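Local coordinates for aminopeptidase N family protein (Idiomarina loihiensis L2TR, PDB 4FGM) that is probably a zinc-dependent aminopeptidase of the M61 family, removing residues from the N-terminal ends of peptides, at residues F220-F234 with H239-L252. Residues are numbered along the deposited sequence; the frame is centred on the assembly and turned at random.
Sequences FQSYTFLTMVVGNGF and HRNSTALLCSRKDL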
ATOM      1  N   PHE A 220     -17.322   2.394  10.743  1.00 45.41           N
ATOM      2  CA  PHE A 220     -16.968   3.723  11.241  1.00 42.86           C
ATOM      3  C   PHE A 220     -18.181   4.652  11.181  1.00 44.87           C
ATOM      4  O   PHE A 220     -19.177   4.335  10.531  1.00 48.15           O
ATOM      5  CB  PHE A 220     -15.827   4.308  10.393  1.00 44.35           C
ATOM      6  CG  PHE A 220     -16.010   4.104   8.907  1.00 42.00           C
ATOM      7  CD1 PHE A 220     -15.308   3.106   8.236  1.00 39.94           C
ATOM      8  CD2 PHE A 220     -16.898   4.898   8.186  1.00 37.61           C
ATOM      9  CE1 PHE A 220     -15.497   2.891   6.865  1.00 42.98           C
ATOM     10  CE2 PHE A 220     -17.098   4.690   6.816  1.00 39.10           C
ATOM     11  CZ  PHE A 220     -16.390   3.687   6.154  1.00 42.18           C
ATOM     12  N   GLN A 221     -18.103   5.797  11.853  1.00 45.83           N
ATOM     13  CA  GLN A 221     -19.213   6.746  11.832  1.00 53.17           C
ATOM     14  C   GLN A 221     -18.944   7.930  10.912  1.00 51.22           C
ATOM     15  O   GLN A 221     -19.843   8.712  10.610  1.00 53.18           O
ATOM     16  CB  GLN A 221     -19.523   7.242  13.241  1.00 62.30           C
ATOM     17  CG  GLN A 221     -20.115   6.172  14.132  1.00 75.18           C
ATOM     18  CD  GLN A 221     -20.380   6.678  15.529  1.00 87.70           C
ATOM     19  OE1 GLN A 221     -21.483   7.132  15.842  1.00 94.39           O
ATOM     20  NE2 GLN A 221     -19.358   6.621  16.378  1.00 88.11           N
ATOM     21  N   SER A 222     -17.697   8.052  10.475  1.00 47.12           N
ATOM     22  CA  SER A 222     -17.287   9.114   9.565  1.00 45.36           C
ATOM     23  C   SER A 222     -15.946   8.663   9.000  1.00 44.66           C
ATOM     24  O   SER A 222     -15.282   7.814   9.596  1.00 41.93           O
ATOM     25  CB  SER A 222     -17.132  10.438  10.304  1.00 41.36           C
ATOM     26  OG  SER A 222     -16.009  10.405  11.158  1.00 46.72           O
ATOM     27  N   TYR A 223     -15.546   9.206   7.857  1.00 40.56           N
ATOM     28  CA  TYR A 223     -14.281   8.791   7.273  1.00 41.90           C
ATOM     29  C   TYR A 223     -13.557   9.937   6.570  1.00 41.96           C
ATOM     30  O   TYR A 223     -14.184  10.771   5.912  1.00 43.00           O
ATOM     31  CB  TYR A 223     -14.527   7.628   6.312  1.00 39.93           C
ATOM     32  CG  TYR A 223     -13.271   6.951   5.823  1.00 44.08           C
ATOM     33  CD1 TYR A 223     -12.540   7.474   4.756  1.00 38.99           C
ATOM     34  CD2 TYR A 223     -12.816   5.778   6.424  1.00 41.23           C
ATOM     35  CE1 TYR A 223     -11.393   6.844   4.298  1.00 36.87           C
ATOM     36  CE2 TYR A 223     -11.664   5.143   5.974  1.00 32.60           C
ATOM     37  CZ  TYR A 223     -10.960   5.680   4.906  1.00 38.13           C
ATOM     38  OH  TYR A 223      -9.853   5.022   4.421  1.00 44.79           O
ATOM     39  N   THR A 224     -12.233   9.970   6.715  1.00 39.02           N
ATOM     40  CA  THR A 224     -11.433  11.034   6.118  1.00 40.85           C
ATOM     41  C   THR A 224     -10.268  10.539   5.278  1.00 36.80           C
ATOM     42  O   THR A 224      -9.477   9.701   5.721  1.00 42.51           O
ATOM     43  CB  THR A 224     -10.819  11.948   7.190  1.00 43.77           C
ATOM     44  OG1 THR A 224     -11.746  12.124   8.267  1.00 49.11           O
ATOM     45  CG2 THR A 224     -10.471  13.308   6.576  1.00 41.64           C
ATOM     46  N   PHE A 225     -10.156  11.077   4.068  1.00 40.72           N
ATOM     47  CA  PHE A 225      -9.056  10.718   3.176  1.00 43.35           C
ATOM     48  C   PHE A 225      -7.997  11.810   3.314  1.00 37.96           C
ATOM     49  O   PHE A 225      -8.122  12.874   2.704  1.00 39.65           O
ATOM     50  CB  PHE A 225      -9.535  10.650   1.724  1.00 41.20           C
ATOM     51  CG  PHE A 225     -10.435   9.484   1.426  1.00 40.67           C
ATOM     52  CD1 PHE A 225     -11.815   9.596   1.558  1.00 37.74           C
ATOM     53  CD2 PHE A 225      -9.901   8.273   1.005  1.00 41.34           C
ATOM     54  CE1 PHE A 225     -12.655   8.513   1.254  1.00 34.88           C
ATOM     55  CE2 PHE A 225     -10.727   7.195   0.703  1.00 36.83           C
ATOM     56  CZ  PHE A 225     -12.106   7.312   0.833  1.00 40.39           C
ATOM     57  N   LEU A 226      -6.979  11.559   4.140  1.00 35.21           N
ATOM     58  CA  LEU A 226      -5.908  12.532   4.365  1.00 36.27           C
ATOM     59  C   LEU A 226      -4.903  12.398   3.228  1.00 44.01           C
ATOM     60  O   LEU A 226      -4.218  11.380   3.103  1.00 48.09           O
ATOM     61  CB  LEU A 226      -5.233  12.274   5.713  1.00 36.91           C
ATOM     62  CG  LEU A 226      -6.196  12.217   6.904  1.00 42.12           C
ATOM     63  CD1 LEU A 226      -5.402  11.972   8.189  1.00 42.82           C
ATOM     64  CD2 LEU A 226      -6.989  13.522   7.005  1.00 39.90           C
ATOM     65  N   THR A 227      -4.803  13.441   2.413  1.00 38.16           N
ATOM     66  CA  THR A 227      -3.939  13.388   1.248  1.00 39.62           C
ATOM     67  C   THR A 227      -2.830  14.409   1.122  1.00 42.09           C
ATOM     68  O   THR A 227      -3.074  15.612   1.116  1.00 41.05           O
ATOM     69  CB  THR A 227      -4.795  13.487  -0.039  1.00 37.73           C
ATOM     70  OG1 THR A 227      -5.847  12.518   0.018  1.00 41.65           O
ATOM     71  CG2 THR A 227      -3.948  13.227  -1.275  1.00 33.80           C
HETATM   72  N   MSE A 228      -1.604  13.911   1.011  1.00 36.92           N
HETATM   73  CA  MSE A 228      -0.445  14.764   0.792  1.00 42.99           C
HETATM   74  C   MSE A 228      -0.188  14.702  -0.720  1.00 40.52           C
HETATM   75  O   MSE A 228      -0.075  13.615  -1.311  1.00 39.04           O
HETATM   76  CB  MSE A 228       0.768  14.251   1.565  1.00 44.04           C
HETATM   77  CG  MSE A 228       0.750  14.634   3.023  1.00 54.85           C
HETATM   78 SE   MSE A 228       2.206  13.838   4.000  1.00 59.86          SE
HETATM   79  CE  MSE A 228       1.534  12.023   4.043  1.00 45.97           C
ATOM     80  N   VAL A 229      -0.115  15.868  -1.347  1.00 37.18           N
ATOM     81  CA  VAL A 229       0.095  15.929  -2.783  1.00 39.02           C
ATOM     82  C   VAL A 229       1.467  16.472  -3.135  1.00 41.21           C
ATOM     83  O   VAL A 229       1.780  17.623  -2.826  1.00 40.30           O
ATOM     84  CB  VAL A 229      -0.966  16.827  -3.460  1.00 39.04           C
ATOM     85  CG1 VAL A 229      -0.886  16.674  -4.975  1.00 36.05           C
ATOM     86  CG2 VAL A 229      -2.353  16.469  -2.950  1.00 36.75           C
ATOM     87  N   VAL A 230       2.274  15.647  -3.795  1.00 37.53           N
ATOM     88  CA  VAL A 230       3.611  16.055  -4.199  1.00 37.10           C
ATOM     89  C   VAL A 230       3.766  15.931  -5.715  1.00 40.75           C
ATOM     90  O   VAL A 230       2.796  15.676  -6.420  1.00 39.45           O
ATOM     91  CB  VAL A 230       4.677  15.196  -3.497  1.00 39.55           C
ATOM     92  CG1 VAL A 230       4.532  15.337  -1.992  1.00 35.98           C
ATOM     93  CG2 VAL A 230       4.534  13.739  -3.915  1.00 37.32           C
ATOM     94  N   GLY A 231       4.981  16.109  -6.216  1.00 47.69           N
ATOM     95  CA  GLY A 231       5.190  16.014  -7.648  1.00 41.66           C
ATOM     96  C   GLY A 231       5.186  14.579  -8.134  1.00 41.86           C
ATOM     97  O   GLY A 231       4.566  14.237  -9.150  1.00 44.29           O
ATOM     98  N   ASN A 232       5.886  13.730  -7.396  1.00 43.11           N
ATOM     99  CA  ASN A 232       5.983  12.329  -7.747  1.00 46.82           C
ATOM    100  C   ASN A 232       6.046  11.481  -6.489  1.00 49.99           C
ATOM    101  O   ASN A 232       7.083  11.390  -5.841  1.00 53.17           O
ATOM    102  CB  ASN A 232       7.223  12.104  -8.612  1.00 56.57           C
ATOM    103  CG  ASN A 232       7.323  10.690  -9.128  1.00 66.91           C
ATOM    104  OD1 ASN A 232       6.319   9.990  -9.247  1.00 67.53           O
ATOM    105  ND2 ASN A 232       8.535  10.266  -9.455  1.00 76.88           N
ATOM    106  N   GLY A 233       4.921  10.868  -6.143  1.00 51.91           N
ATOM    107  CA  GLY A 233       4.875  10.036  -4.962  1.00 50.10           C
ATOM    108  C   GLY A 233       3.632   9.178  -4.940  1.00 49.52           C
ATOM    109  O   GLY A 233       2.581   9.572  -5.449  1.00 50.60           O
ATOM    110  N   PHE A 234       3.749   7.995  -4.352  1.00 45.87           N
ATOM    111  CA  PHE A 234       2.614   7.090  -4.264  1.00 53.41           C
ATOM    112  C   PHE A 234       2.670   6.344  -2.947  1.00 53.07           C
ATOM    113  O   PHE A 234       3.746   6.033  -2.445  1.00 62.24           O
ATOM    114  CB  PHE A 234       2.627   6.094  -5.424  1.00 58.28           C
ATOM    115  CG  PHE A 234       1.336   5.350  -5.586  1.00 64.45           C
ATOM    116  CD1 PHE A 234       1.240   4.000  -5.248  1.00 64.14           C
ATOM    117  CD2 PHE A 234       0.209   6.006  -6.072  1.00 68.81           C
ATOM    118  CE1 PHE A 234       0.031   3.311  -5.390  1.00 63.41           C
ATOM    119  CE2 PHE A 234      -1.001   5.334  -6.217  1.00 68.85           C
ATOM    120  CZ  PHE A 234      -1.090   3.980  -5.877  1.00 67.82           C
ATOM    121  N   HIS A 239      -6.604   2.923   7.942  1.00 39.58           N
ATOM    122  CA  HIS A 239      -6.902   3.138   9.354  1.00 37.73           C
ATOM    123  C   HIS A 239      -8.404   2.924   9.553  1.00 38.88           C
ATOM    124  O   HIS A 239      -9.173   2.943   8.581  1.00 37.88           O
ATOM    125  CB  HIS A 239      -6.452   4.538   9.780  1.00 36.35           C
ATOM    126  CG  HIS A 239      -4.969   4.717   9.730  1.00 38.77           C
ATOM    127  ND1 HIS A 239      -4.113   4.061  10.590  1.00 38.54           N
ATOM    128  CD2 HIS A 239      -4.182   5.409   8.872  1.00 36.01           C
ATOM    129  CE1 HIS A 239      -2.862   4.338  10.261  1.00 35.74           C
ATOM    130  NE2 HIS A 239      -2.877   5.154   9.222  1.00 34.36           N
ATOM    131  N   ARG A 240      -8.818   2.702  10.802  1.00 41.75           N
ATOM    132  CA  ARG A 240     -10.220   2.427  11.098  1.00 41.70           C
ATOM    133  C   ARG A 240     -11.243   3.426  10.579  1.00 43.67           C
ATOM    134  O   ARG A 240     -12.320   3.021  10.161  1.00 42.97           O
ATOM    135  CB  ARG A 240     -10.416   2.193  12.598  1.00 33.85           C
ATOM    136  CG  ARG A 240     -10.106   3.363  13.507  1.00 40.87           C
ATOM    137  CD  ARG A 240     -10.024   2.873  14.939  1.00 38.73           C
ATOM    138  NE  ARG A 240      -8.809   2.094  15.166  1.00 42.26           N
ATOM    139  CZ  ARG A 240      -8.538   1.440  16.290  1.00 43.23           C
ATOM    140  NH1 ARG A 240      -9.405   1.465  17.287  1.00 42.21           N
ATOM    141  NH2 ARG A 240      -7.395   0.780  16.431  1.00 38.13           N
ATOM    142  N   ASN A 241     -10.933   4.717  10.580  1.00 37.48           N
ATOM    143  CA  ASN A 241     -11.909   5.674  10.065  1.00 36.73           C
ATOM    144  C   ASN A 241     -11.252   6.776   9.228  1.00 42.42           C
ATOM    145  O   ASN A 241     -11.806   7.866   9.041  1.00 46.24           O
ATOM    146  CB  ASN A 241     -12.739   6.260  11.217  1.00 31.07           C
ATOM    147  CG  ASN A 241     -11.962   7.259  12.067  1.00 41.99           C
ATOM    148  OD1 ASN A 241     -10.729   7.234  12.111  1.00 44.18           O
ATOM    149  ND2 ASN A 241     -12.693   8.142  12.761  1.00 37.46           N
ATOM    150  N   SER A 242     -10.071   6.461   8.707  1.00 42.32           N
ATOM    151  CA  SER A 242      -9.317   7.394   7.877  1.00 38.63           C
ATOM    152  C   SER A 242      -8.187   6.659   7.160  1.00 44.78           C
ATOM    153  O   SER A 242      -7.936   5.469   7.393  1.00 39.63           O
ATOM    154  CB  SER A 242      -8.698   8.496   8.738  1.00 35.32           C
ATOM    155  OG  SER A 242      -7.639   7.973   9.519  1.00 30.13           O
ATOM    156  N   THR A 243      -7.504   7.382   6.287  1.00 40.28           N
ATOM    157  CA  THR A 243      -6.370   6.828   5.575  1.00 44.98           C
ATOM    158  C   THR A 243      -5.428   7.971   5.248  1.00 45.80           C
ATOM    159  O   THR A 243      -5.862   9.108   5.066  1.00 44.50           O
ATOM    160  CB  THR A 243      -6.792   6.094   4.268  1.00 45.25           C
ATOM    161  OG1 THR A 243      -5.629   5.523   3.651  1.00 41.60           O
ATOM    162  CG2 THR A 243      -7.463   7.046   3.294  1.00 36.27           C
ATOM    163  N   ALA A 244      -4.137   7.670   5.219  1.00 44.86           N
ATOM    164  CA  ALA A 244      -3.125   8.665   4.886  1.00 36.01           C
ATOM    165  C   ALA A 244      -2.584   8.291   3.504  1.00 41.98           C
ATOM    166  O   ALA A 244      -2.071   7.182   3.295  1.00 43.62           O
ATOM    167  CB  ALA A 244      -2.003   8.657   5.928  1.00 35.76           C
ATOM    168  N   LEU A 245      -2.715   9.218   2.562  1.00 40.52           N
ATOM    169  CA  LEU A 245      -2.268   8.990   1.198  1.00 39.57           C
ATOM    170  C   LEU A 245      -1.211   9.978   0.740  1.00 39.19           C
ATOM    171  O   LEU A 245      -1.213  11.141   1.138  1.00 41.74           O
ATOM    172  CB  LEU A 245      -3.447   9.109   0.234  1.00 42.21           C
ATOM    173  CG  LEU A 245      -4.762   8.406   0.560  1.00 41.34           C
ATOM    174  CD1 LEU A 245      -5.849   8.932  -0.387  1.00 39.73           C
ATOM    175  CD2 LEU A 245      -4.583   6.887   0.440  1.00 32.36           C
ATOM    176  N   LEU A 246      -0.311   9.502  -0.107  1.00 40.77           N
ATOM    177  CA  LEU A 246       0.709  10.354  -0.703  1.00 41.56           C
ATOM    178  C   LEU A 246       0.513  10.112  -2.189  1.00 40.70           C
ATOM    179  O   LEU A 246       0.668   8.988  -2.658  1.00 38.74           O
ATOM    180  CB  LEU A 246       2.114   9.924  -0.292  1.00 41.75           C
ATOM    181  CG  LEU A 246       3.209  10.729  -1.000  1.00 44.62           C
ATOM    182  CD1 LEU A 246       3.106  12.201  -0.607  1.00 38.62           C
ATOM    183  CD2 LEU A 246       4.575  10.159  -0.639  1.00 44.02           C
ATOM    184  N   CYS A 247       0.137  11.148  -2.928  1.00 40.98           N
ATOM    185  CA  CYS A 247      -0.086  10.982  -4.359  1.00 38.58           C
ATOM    186  C   CYS A 247       0.557  12.066  -5.202  1.00 36.21           C
ATOM    187  O   CYS A 247       0.946  13.119  -4.703  1.00 40.29           O
ATOM    188  CB  CYS A 247      -1.586  10.937  -4.660  1.00 41.40           C
ATOM    189  SG  CYS A 247      -2.383  12.529  -4.519  1.00 56.94           S
ATOM    190  N   SER A 248       0.653  11.797  -6.499  1.00 38.54           N
ATOM    191  CA  SER A 248       1.243  12.741  -7.437  1.00 38.49           C
ATOM    192  C   SER A 248       0.200  13.761  -7.858  1.00 40.93           C
ATOM    193  O   SER A 248      -0.975  13.435  -8.038  1.00 39.31           O
ATOM    194  CB  SER A 248       1.782  11.993  -8.650  1.00 39.68           C
ATOM    195  OG  SER A 248       2.735  11.033  -8.235  1.00 44.57           O
ATOM    196  N   ARG A 249       0.643  15.000  -8.014  1.00 42.13           N
ATOM    197  CA  ARG A 249      -0.236  16.097  -8.385  1.00 39.34           C
ATOM    198  C   ARG A 249      -0.968  15.840  -9.698  1.00 38.89           C
ATOM    199  O   ARG A 249      -2.058  16.369  -9.920  1.00 35.75           O
ATOM    200  CB  ARG A 249       0.581  17.380  -8.469  1.00 37.02           C
ATOM    201  CG  ARG A 249      -0.219  18.666  -8.477  1.00 46.13           C
ATOM    202  CD  ARG A 249       0.692  19.840  -8.106  1.00 47.78           C
ATOM    203  NE  ARG A 249       2.030  19.630  -8.637  1.00 49.93           N
ATOM    204  CZ  ARG A 249       3.119  19.470  -7.899  1.00 46.90           C
ATOM    205  NH1 ARG A 249       3.056  19.507  -6.578  1.00 42.23           N
ATOM    206  NH2 ARG A 249       4.270  19.223  -8.492  1.00 53.62           N
ATOM    207  N   LYS A 250      -0.381  15.024 -10.567  1.00 34.10           N
ATOM    208  CA  LYS A 250      -1.022  14.727 -11.844  1.00 38.24           C
ATOM    209  C   LYS A 250      -2.177  13.742 -11.694  1.00 43.26           C
ATOM    210  O   LYS A 250      -2.966  13.572 -12.613  1.00 40.85           O
ATOM    211  CB  LYS A 250      -0.007  14.177 -12.852  1.00 42.86           C
ATOM    212  CG  LYS A 250       0.729  12.920 -12.410  1.00 42.68           C
ATOM    213  CD  LYS A 250       1.623  12.412 -13.525  1.00 49.15           C
ATOM    214  CE  LYS A 250       2.662  11.412 -13.030  1.00 62.26           C
ATOM    215  NZ  LYS A 250       2.055  10.185 -12.459  1.00 63.11           N
ATOM    216  N   ASP A 251      -2.285  13.104 -10.533  1.00 43.48           N
ATOM    217  CA  ASP A 251      -3.353  12.134 -10.299  1.00 38.13           C
ATOM    218  C   ASP A 251      -4.659  12.794  -9.860  1.00 45.35           C
ATOM    219  O   ASP A 251      -5.711  12.156  -9.860  1.00 50.01           O
ATOM    220  CB  ASP A 251      -2.928  11.112  -9.238  1.00 36.89           C
ATOM    221  CG  ASP A 251      -1.661  10.361  -9.619  1.00 47.96           C
ATOM    222  OD1 ASP A 251      -1.370  10.264 -10.832  1.00 46.65           O
ATOM    223  OD2 ASP A 251      -0.964   9.856  -8.707  1.00 56.74           O
ATOM    224  N   LEU A 252      -4.590  14.065  -9.480  1.00 44.70           N
ATOM    225  CA  LEU A 252      -5.775  14.780  -9.033  1.00 43.66           C
ATOM    226  C   LEU A 252      -6.320  15.603 -10.181  1.00 46.48           C
ATOM    227  O   LEU A 252      -5.879  16.727 -10.426  1.00 54.47           O
ATOM    228  CB  LEU A 252      -5.436  15.670  -7.837  1.00 42.23           C
ATOM    229  CG  LEU A 252      -4.938  14.913  -6.596  1.00 45.94           C
ATOM    230  CD1 LEU A 252      -4.637  15.907  -5.491  1.00 48.45           C
ATOM    231  CD2 LEU A 252      -5.981  13.912  -6.117  1.00 43.75           C
TER
HETATM  232  O   HOH W   1     -13.226  10.310  10.115  1.00 43.31           O
HETATM  233  O   HOH W   2      -8.819   3.018   5.776  1.00 38.20           O
HETATM  234  O   HOH W   3       2.549  15.135 -10.949  1.00 41.02           O
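T224, L226, M228 and V230 run parallel to S242, A244, L246 and S248, and their backbone N-H and C=O groups alternately give and take hydrogen bonds along a ladder that N241 O starts. The straightest is M228 N to L245 O, 2.8 Å at 178°; the last, R249 N to V230 O, carries the ladder just past strand 242-248. After V230 the chain turns back through G231-F234, and S248, whose short hydroxyl reaches the returning backbone, accepts a bond from G233 N at its OG, 3.0 Å away.

On the face bearing Y223, F225 and L245, the tyrosine ring reaches across to residues 241-243 because its CG lies anti to the backbone N (chi1 -170°). S242 CA sits over one face in a CH-pi contact, 3.9 Å from the ring centroid. T243 CG2 approaches F225 CD2 to 3.6 Å, while its OG1 bonds to the carbonyl of L237. Just after strand 242-248, the methyl branches V229 CG2 and L252 CD1 meet tip to tip at 3.5 Å. On the reverse face L246, extended by chi1 of 175°, brings CD1 to 3.7 Å from V230 CG1, the side chains crossing at about a right angle.

Near the strands' N-terminal ends, one water bonds S222 OG, T224 OG1 and N241 O, and another links Y223 OH to H239 N.

In this mixed five-strand sheet, strand 183-190 flanks 222-230, and antiparallel strand 235-238, with maleic acid pocket residues G236, L237 and E238, borders 242-248. T243 and L245 pack on E274 of the HExxH helix 262-277, which carries zinc ligands H273 and H277, while M228 and A244 meet F105 of strand 103-106.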